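Local coordinates for rifamycin polyketide synthase (Amycolatopsis mediterranei, PDB 4LN9), which probably dehydrates a beta-hydroxyacyl polyketide intermediate, acting as the dehydratase domain of the terminal module of the rifamycin assembly line, at residues 108-121 with 133-145. Numbering follows the deposited sequence.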
ATOM      1  N   LEU A 108      -9.277  11.048  15.284  1.00 43.23           N
ATOM      2  CA  LEU A 108      -9.278   9.650  14.861  1.00 40.80           C
ATOM      3  C   LEU A 108      -9.982   8.780  15.898  1.00 48.83           C
ATOM      4  O   LEU A 108      -9.358   8.297  16.845  1.00 44.65           O
ATOM      5  CB  LEU A 108      -7.839   9.167  14.625  1.00 39.52           C
ATOM      6  CG  LEU A 108      -7.556   7.681  14.359  1.00 41.86           C
ATOM      7  CD1 LEU A 108      -8.708   7.013  13.610  1.00 43.74           C
ATOM      8  CD2 LEU A 108      -6.249   7.516  13.596  1.00 41.09           C
ATOM      9  N   VAL A 109     -11.307   8.713  15.796  1.00 43.72           N
ATOM     10  CA  VAL A 109     -12.116   7.976  16.758  1.00 48.97           C
ATOM     11  C   VAL A 109     -11.883   6.476  16.624  1.00 45.39           C
ATOM     12  O   VAL A 109     -11.907   5.933  15.520  1.00 46.61           O
ATOM     13  CB  VAL A 109     -13.617   8.259  16.559  1.00 45.13           C
ATOM     14  CG1 VAL A 109     -14.451   7.346  17.444  1.00 44.08           C
ATOM     15  CG2 VAL A 109     -13.923   9.721  16.846  1.00 42.19           C
ATOM     16  N   VAL A 110     -11.595   5.819  17.744  1.00 43.09           N
ATOM     17  CA  VAL A 110     -11.584   4.360  17.776  1.00 45.79           C
ATOM     18  C   VAL A 110     -12.932   3.854  18.272  1.00 54.83           C
ATOM     19  O   VAL A 110     -13.423   4.307  19.306  1.00 50.21           O
ATOM     20  CB  VAL A 110     -10.470   3.818  18.694  1.00 46.53           C
ATOM     21  CG1 VAL A 110     -10.368   2.304  18.566  1.00 48.08           C
ATOM     22  CG2 VAL A 110      -9.140   4.476  18.361  1.00 51.86           C
ATOM     23  N   PRO A 111     -13.590   3.006  17.468  1.00 52.77           N
ATOM     24  CA  PRO A 111     -14.931   2.505  17.775  1.00 53.98           C
ATOM     25  C   PRO A 111     -14.926   1.517  18.941  1.00 48.38           C
ATOM     26  O   PRO A 111     -14.047   0.659  19.019  1.00 52.17           O
ATOM     27  CB  PRO A 111     -15.344   1.797  16.480  1.00 48.02           C
ATOM     28  CG  PRO A 111     -14.058   1.415  15.829  1.00 53.07           C
ATOM     29  CD  PRO A 111     -13.084   2.502  16.180  1.00 52.10           C
ATOM     30  N   ARG A 112     -15.903   1.637  19.837  1.00 53.63           N
ATOM     31  CA  ARG A 112     -15.944   0.796  21.034  1.00 61.71           C
ATOM     32  C   ARG A 112     -16.141  -0.685  20.706  1.00 54.88           C
ATOM     33  O   ARG A 112     -15.686  -1.550  21.455  1.00 59.87           O
ATOM     34  CB  ARG A 112     -17.015   1.280  22.020  1.00 63.79           C
ATOM     35  CG  ARG A 112     -16.893   0.700  23.426  1.00 68.98           C
ATOM     36  CD  ARG A 112     -15.594   1.110  24.113  1.00 67.44           C
ATOM     37  NE  ARG A 112     -15.669   2.449  24.698  1.00 71.55           N
ATOM     38  CZ  ARG A 112     -14.842   2.907  25.634  1.00 70.34           C
ATOM     39  NH1 ARG A 112     -13.908   2.115  26.145  1.00 56.04           N
ATOM     40  NH2 ARG A 112     -14.955   4.156  26.068  1.00 54.76           N
ATOM     41  N   ARG A 113     -16.701  -0.977  19.534  1.00 49.86           N
ATOM     42  CA  ARG A 113     -16.533  -2.300  18.937  1.00 54.56           C
ATOM     43  C   ARG A 113     -16.232  -2.269  17.442  1.00 55.57           C
ATOM     44  O   ARG A 113     -16.581  -1.314  16.747  1.00 56.61           O
ATOM     45  CB  ARG A 113     -17.723  -3.221  19.250  1.00 71.81           C
ATOM     46  CG  ARG A 113     -19.089  -2.708  18.815  1.00 75.08           C
ATOM     47  CD  ARG A 113     -20.207  -3.610  19.327  1.00 75.82           C
ATOM     48  NE  ARG A 113     -20.601  -4.624  18.348  1.00 87.59           N
ATOM     49  CZ  ARG A 113     -20.324  -5.920  18.459  1.00 87.94           C
ATOM     50  NH1 ARG A 113     -19.616  -6.364  19.490  1.00 84.82           N
ATOM     51  NH2 ARG A 113     -20.727  -6.769  17.523  1.00 87.91           N
ATOM     52  N   GLY A 114     -15.487  -3.267  16.980  1.00 49.05           N
ATOM     53  CA  GLY A 114     -15.050  -3.320  15.591  1.00 51.96           C
ATOM     54  C   GLY A 114     -13.664  -2.736  15.408  1.00 55.86           C
ATOM     55  O   GLY A 114     -12.918  -2.568  16.372  1.00 54.24           O
ATOM     56  N   GLY A 115     -13.312  -2.444  14.159  1.00 50.81           N
ATOM     57  CA  GLY A 115     -12.010  -1.866  13.849  1.00 42.44           C
ATOM     58  C   GLY A 115     -12.136  -0.604  13.021  1.00 51.47           C
ATOM     59  O   GLY A 115     -13.214  -0.285  12.520  1.00 43.16           O
ATOM     60  N   VAL A 116     -11.056   0.168  12.962  1.00 40.71           N
ATOM     61  CA  VAL A 116     -10.948   1.237  11.981  1.00 41.51           C
ATOM     62  C   VAL A 116      -9.644   1.107  11.207  1.00 37.62           C
ATOM     63  O   VAL A 116      -8.609   0.753  11.772  1.00 38.49           O
ATOM     64  CB  VAL A 116     -11.032   2.628  12.641  1.00 41.15           C
ATOM     65  CG1 VAL A 116      -9.930   2.799  13.675  1.00 36.68           C
ATOM     66  CG2 VAL A 116     -10.963   3.723  11.587  1.00 40.60           C
ATOM     67  N   ARG A 117      -9.758   1.161   9.882  1.00 36.99           N
ATOM     68  CA  ARG A 117      -8.591   1.031   9.023  1.00 34.57           C
ATOM     69  C   ARG A 117      -7.850   2.360   9.011  1.00 31.07           C
ATOM     70  O   ARG A 117      -8.476   3.419   8.992  1.00 34.70           O
ATOM     71  CB  ARG A 117      -9.027   0.659   7.604  1.00 34.01           C
ATOM     72  CG  ARG A 117      -7.877   0.455   6.634  1.00 40.12           C
ATOM     73  CD  ARG A 117      -8.373  -0.070   5.295  1.00 40.37           C
ATOM     74  NE  ARG A 117      -8.751  -1.478   5.368  1.00 41.38           N
ATOM     75  CZ  ARG A 117      -9.452  -2.110   4.434  1.00 46.05           C
ATOM     76  NH1 ARG A 117      -9.875  -1.453   3.363  1.00 35.24           N
ATOM     77  NH2 ARG A 117      -9.753  -3.393   4.582  1.00 45.54           N
ATOM     78  N   VAL A 118      -6.532   2.314   9.197  1.00 30.88           N
ATOM     79  CA  VAL A 118      -5.738   3.539   9.231  1.00 29.29           C
ATOM     80  C   VAL A 118      -4.667   3.542   8.152  1.00 25.76           C
ATOM     81  O   VAL A 118      -4.127   2.496   7.792  1.00 27.96           O
ATOM     82  CB  VAL A 118      -5.078   3.765  10.606  1.00 27.87           C
ATOM     83  CG1 VAL A 118      -4.229   5.028  10.582  1.00 25.74           C
ATOM     84  CG2 VAL A 118      -6.138   3.852  11.693  1.00 35.09           C
ATOM     85  N   GLN A 119      -4.408   4.712   7.586  1.00 28.03           N
ATOM     86  CA  GLN A 119      -3.392   4.815   6.561  1.00 28.68           C
ATOM     87  C   GLN A 119      -2.514   6.041   6.752  1.00 20.84           C
ATOM     88  O   GLN A 119      -3.009   7.141   6.985  1.00 26.32           O
ATOM     89  CB  GLN A 119      -4.027   4.824   5.174  1.00 26.46           C
ATOM     90  CG  GLN A 119      -3.016   4.631   4.060  1.00 30.03           C
ATOM     91  CD  GLN A 119      -3.667   4.582   2.696  1.00 33.83           C
ATOM     92  OE1 GLN A 119      -3.461   5.468   1.867  1.00 34.37           O
ATOM     93  NE2 GLN A 119      -4.411   3.513   2.432  1.00 32.89           N
ATOM     94  N   VAL A 120      -1.201   5.835   6.696  1.00 26.71           N
ATOM     95  CA  VAL A 120      -0.270   6.951   6.670  1.00 26.34           C
ATOM     96  C   VAL A 120       0.364   7.054   5.297  1.00 21.94           C
ATOM     97  O   VAL A 120       1.027   6.124   4.837  1.00 26.85           O
ATOM     98  CB  VAL A 120       0.837   6.794   7.728  1.00 30.12           C
ATOM     99  CG1 VAL A 120       1.616   8.092   7.876  1.00 26.68           C
ATOM    100  CG2 VAL A 120       0.236   6.372   9.060  1.00 27.11           C
ATOM    101  N   ALA A 121       0.079   8.151   4.606  1.00 26.86           N
ATOM    102  CA  ALA A 121       0.557   8.327   3.245  1.00 29.97           C
ATOM    103  C   ALA A 121       1.690   9.341   3.182  1.00 21.67           C
ATOM    104  O   ALA A 121       1.509  10.515   3.508  1.00 26.93           O
ATOM    105  CB  ALA A 121      -0.583   8.735   2.324  1.00 29.61           C
ATOM    106  N   VAL A 133       2.955  14.334   4.335  1.00 28.52           N
ATOM    107  CA  VAL A 133       2.414  13.188   5.051  1.00 27.66           C
ATOM    108  C   VAL A 133       0.953  13.449   5.409  1.00 26.51           C
ATOM    109  O   VAL A 133       0.567  14.593   5.657  1.00 28.63           O
ATOM    110  CB  VAL A 133       3.234  12.876   6.323  1.00 29.67           C
ATOM    111  CG1 VAL A 133       3.252  14.075   7.259  1.00 29.45           C
ATOM    112  CG2 VAL A 133       2.684  11.646   7.027  1.00 27.31           C
ATOM    113  N   ASP A 134       0.105  12.455   5.149  1.00 25.93           N
ATOM    114  CA  ASP A 134      -1.311  12.555   5.492  1.00 29.05           C
ATOM    115  C   ASP A 134      -1.730  11.308   6.258  1.00 23.82           C
ATOM    116  O   ASP A 134      -1.235  10.215   5.987  1.00 28.13           O
ATOM    117  CB  ASP A 134      -2.161  12.694   4.225  1.00 32.70           C
ATOM    118  CG  ASP A 134      -1.960  14.027   3.527  1.00 37.96           C
ATOM    119  OD1 ASP A 134      -2.625  15.011   3.916  1.00 37.03           O
ATOM    120  OD2 ASP A 134      -1.218  14.064   2.521  1.00 46.32           O
ATOM    121  N   VAL A 135      -2.610  11.475   7.240  1.00 29.59           N
ATOM    122  CA  VAL A 135      -3.150  10.331   7.968  1.00 29.94           C
ATOM    123  C   VAL A 135      -4.651  10.188   7.734  1.00 25.74           C
ATOM    124  O   VAL A 135      -5.403  11.148   7.890  1.00 30.57           O
ATOM    125  CB  VAL A 135      -2.866  10.431   9.480  1.00 29.45           C
ATOM    126  CG1 VAL A 135      -3.513   9.270  10.220  1.00 26.92           C
ATOM    127  CG2 VAL A 135      -1.366  10.462   9.736  1.00 28.40           C
ATOM    128  N   PHE A 136      -5.058   9.021   7.241  1.00 30.03           N
ATOM    129  CA  PHE A 136      -6.461   8.767   6.914  1.00 33.55           C
ATOM    130  C   PHE A 136      -7.008   7.626   7.760  1.00 30.44           C
ATOM    131  O   PHE A 136      -6.282   6.679   8.072  1.00 34.59           O
ATOM    132  CB  PHE A 136      -6.618   8.411   5.434  1.00 29.90           C
ATOM    133  CG  PHE A 136      -6.096   9.459   4.496  1.00 29.35           C
ATOM    134  CD1 PHE A 136      -6.874  10.556   4.160  1.00 31.36           C
ATOM    135  CD2 PHE A 136      -4.897   9.269   3.830  1.00 28.54           C
ATOM    136  CE1 PHE A 136      -6.406  11.510   3.275  1.00 36.03           C
ATOM    137  CE2 PHE A 136      -4.438  10.198   2.915  1.00 29.48           C
ATOM    138  CZ  PHE A 136      -5.183  11.334   2.655  1.00 33.22           C
ATOM    139  N   SER A 137      -8.335   7.574   7.860  1.00 30.67           N
ATOM    140  CA  SER A 137      -9.008   6.410   8.418  1.00 32.54           C
ATOM    141  C   SER A 137     -10.279   6.043   7.656  1.00 30.53           C
ATOM    142  O   SER A 137     -10.947   6.902   7.079  1.00 34.41           O
ATOM    143  CB  SER A 137      -9.320   6.624   9.900  1.00 33.37           C
ATOM    144  OG  SER A 137     -10.383   7.544  10.069  1.00 41.83           O
ATOM    145  N   LEU A 138     -10.617   4.758   7.701  1.00 34.30           N
ATOM    146  CA  LEU A 138     -11.838   4.235   7.102  1.00 33.99           C
ATOM    147  C   LEU A 138     -12.520   3.292   8.088  1.00 37.28           C
ATOM    148  O   LEU A 138     -12.026   2.194   8.352  1.00 37.94           O
ATOM    149  CB  LEU A 138     -11.509   3.470   5.815  1.00 34.96           C
ATOM    150  CG  LEU A 138     -12.700   2.898   5.041  1.00 38.74           C
ATOM    151  CD1 LEU A 138     -13.587   4.020   4.524  1.00 38.55           C
ATOM    152  CD2 LEU A 138     -12.226   2.013   3.897  1.00 36.46           C
ATOM    153  N   ARG A 139     -13.603   3.765   8.697  1.00 40.20           N
ATOM    154  CA  ARG A 139     -14.417   2.940   9.584  1.00 45.94           C
ATOM    155  C   ARG A 139     -15.069   1.789   8.820  1.00 49.49           C
ATOM    156  O   ARG A 139     -15.439   1.939   7.656  1.00 48.21           O
ATOM    157  CB  ARG A 139     -15.492   3.794  10.259  1.00 51.39           C
ATOM    158  CG  ARG A 139     -14.941   4.888  11.162  1.00 55.61           C
ATOM    159  CD  ARG A 139     -14.878   4.431  12.610  1.00 63.44           C
ATOM    160  NE  ARG A 139     -15.152   5.522  13.541  1.00 70.26           N
ATOM    161  CZ  ARG A 139     -16.312   5.697  14.166  1.00 61.08           C
ATOM    162  NH1 ARG A 139     -17.296   4.823  14.002  1.00 67.26           N
ATOM    163  NH2 ARG A 139     -16.488   6.745  14.960  1.00 64.09           N
ATOM    164  N   GLU A 140     -15.221   0.647   9.485  1.00 58.94           N
ATOM    165  CA  GLU A 140     -15.801  -0.544   8.863  1.00 59.86           C
ATOM    166  C   GLU A 140     -17.112  -0.236   8.145  1.00 62.66           C
ATOM    167  O   GLU A 140     -17.422  -0.833   7.112  1.00 70.82           O
ATOM    168  CB  GLU A 140     -16.030  -1.635   9.912  1.00 60.80           C
ATOM    169  CG  GLU A 140     -14.786  -2.434  10.261  1.00 62.91           C
ATOM    170  CD  GLU A 140     -15.075  -3.557  11.236  1.00 67.79           C
ATOM    171  OE1 GLU A 140     -16.264  -3.787  11.546  1.00 77.84           O
ATOM    172  OE2 GLU A 140     -14.115  -4.208  11.698  1.00 69.04           O
ATOM    173  N   ASP A 141     -17.930   0.606   8.766  1.00 63.19           N
ATOM    174  CA  ASP A 141     -19.232   0.971   8.218  1.00 73.66           C
ATOM    175  C   ASP A 141     -19.085   1.906   7.018  1.00 76.35           C
ATOM    176  O   ASP A 141     -19.885   1.862   6.083  1.00 68.19           O
ATOM    177  CB  ASP A 141     -20.085   1.635   9.300  1.00 76.63           C
ATOM    178  CG  ASP A 141     -19.270   2.527  10.219  1.00 80.54           C
ATOM    179  OD1 ASP A 141     -19.167   3.739   9.933  1.00 73.53           O
ATOM    180  OD2 ASP A 141     -18.709   2.012  11.210  1.00 73.54           O
ATOM    181  N   ALA A 142     -17.980   2.654   6.991  1.00 68.75           N
ATOM    182  CA  ALA A 142     -17.865   3.828   6.116  1.00 52.67           C
ATOM    183  C   ALA A 142     -17.738   3.469   4.632  1.00 53.65           C
ATOM    184  O   ALA A 142     -17.444   2.326   4.281  1.00 60.91           O
ATOM    185  CB  ALA A 142     -16.699   4.705   6.552  1.00 53.13           C
ATOM    186  N   ASP A 143     -17.958   4.460   3.772  1.00 55.40           N
ATOM    187  CA  ASP A 143     -17.768   4.310   2.330  1.00 58.43           C
ATOM    188  C   ASP A 143     -16.695   5.283   1.847  1.00 62.35           C
ATOM    189  O   ASP A 143     -16.215   5.184   0.717  1.00 63.70           O
ATOM    190  CB  ASP A 143     -19.087   4.574   1.588  1.00 72.87           C
ATOM    191  CG  ASP A 143     -19.152   3.880   0.233  1.00 73.92           C
ATOM    192  OD1 ASP A 143     -18.096   3.432  -0.260  1.00 64.43           O
ATOM    193  OD2 ASP A 143     -20.254   3.817  -0.354  1.00 64.79           O
ATOM    194  N   SER A 144     -16.312   6.214   2.716  1.00 55.50           N
ATOM    195  CA  SER A 144     -15.254   7.164   2.393  1.00 54.61           C
ATOM    196  C   SER A 144     -14.271   7.382   3.539  1.00 41.91           C
ATOM    197  O   SER A 144     -14.646   7.381   4.712  1.00 41.26           O
ATOM    198  CB  SER A 144     -15.842   8.498   1.927  1.00 53.57           C
ATOM    199  OG  SER A 144     -16.316   9.258   3.024  1.00 52.73           O
ATOM    200  N   TRP A 145     -13.026   7.662   3.170  1.00 47.54           N
ATOM    201  CA  TRP A 145     -11.949   7.896   4.123  1.00 43.52           C
ATOM    202  C   TRP A 145     -12.058   9.265   4.722  1.00 41.80           C
ATOM    203  O   TRP A 145     -12.386  10.228   4.027  1.00 45.70           O
ATOM    204  CB  TRP A 145     -10.612   7.771   3.413  1.00 36.86           C
ATOM    205  CG  TRP A 145     -10.305   6.372   2.961  1.00 36.46           C
ATOM    206  CD1 TRP A 145     -10.793   5.710   1.839  1.00 39.83           C
ATOM    207  CD2 TRP A 145      -9.361   5.441   3.575  1.00 34.77           C
ATOM    208  NE1 TRP A 145     -10.235   4.464   1.731  1.00 39.39           N
ATOM    209  CE2 TRP A 145      -9.395   4.226   2.763  1.00 33.09           C
ATOM    210  CE3 TRP A 145      -8.570   5.466   4.713  1.00 30.80           C
ATOM    211  CZ2 TRP A 145      -8.609   3.128   3.058  1.00 31.42           C
ATOM    212  CZ3 TRP A 145      -7.774   4.358   4.994  1.00 28.71           C
ATOM    213  CH2 TRP A 145      -7.811   3.209   4.198  1.00 33.33           C
TER
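Strands 116-121 and 133-139 form an antiparallel beta hairpin in the N-terminal half of the double hotdog fold, with strand 52-59 beside the first and strand 146-154 beside the second. Six backbone hydrogen bonds join R117 to L138, Q119 to F136 and A121 to D134. V116, V118, V120, V135, S137 and R139 share one face. V120 and V133 run side by side, CG1 to CG2 at 3.8 Å. S137 CB touches V116 CG2 (3.7 Å), and its OG is hydrogen-bonded to H148. R117, Q119, A121, D134, F136 and L138 occupy the other face, where W145 folds back against the first strand. It crosses R117 obliquely, guanidinium and ring planes 37° apart, with CH2 meeting R117 CD at 3.5 Å; it crosses Q119 at about a right angle, CZ3 meeting Q119 CB at 3.8 Å. L138 CB sits over the centre of the indole. At the end of its strand, paired with V116, R139 bends at chi2 (-95°) and chi3 (-145°), bringing its guanidinium beside V109 CG1 with P111 CB over one face. E140 OE2 takes a weak bond from G115 N (3.1 Å). With Q119 NE2 and W145 NE1 both hydrogen-bonded to Q46 of the second subunit, and P48 of that subunit packed on F136 and W145, this face forms part of the dimer interface, the Q119 amide and the W145 indole N-H bonded across it.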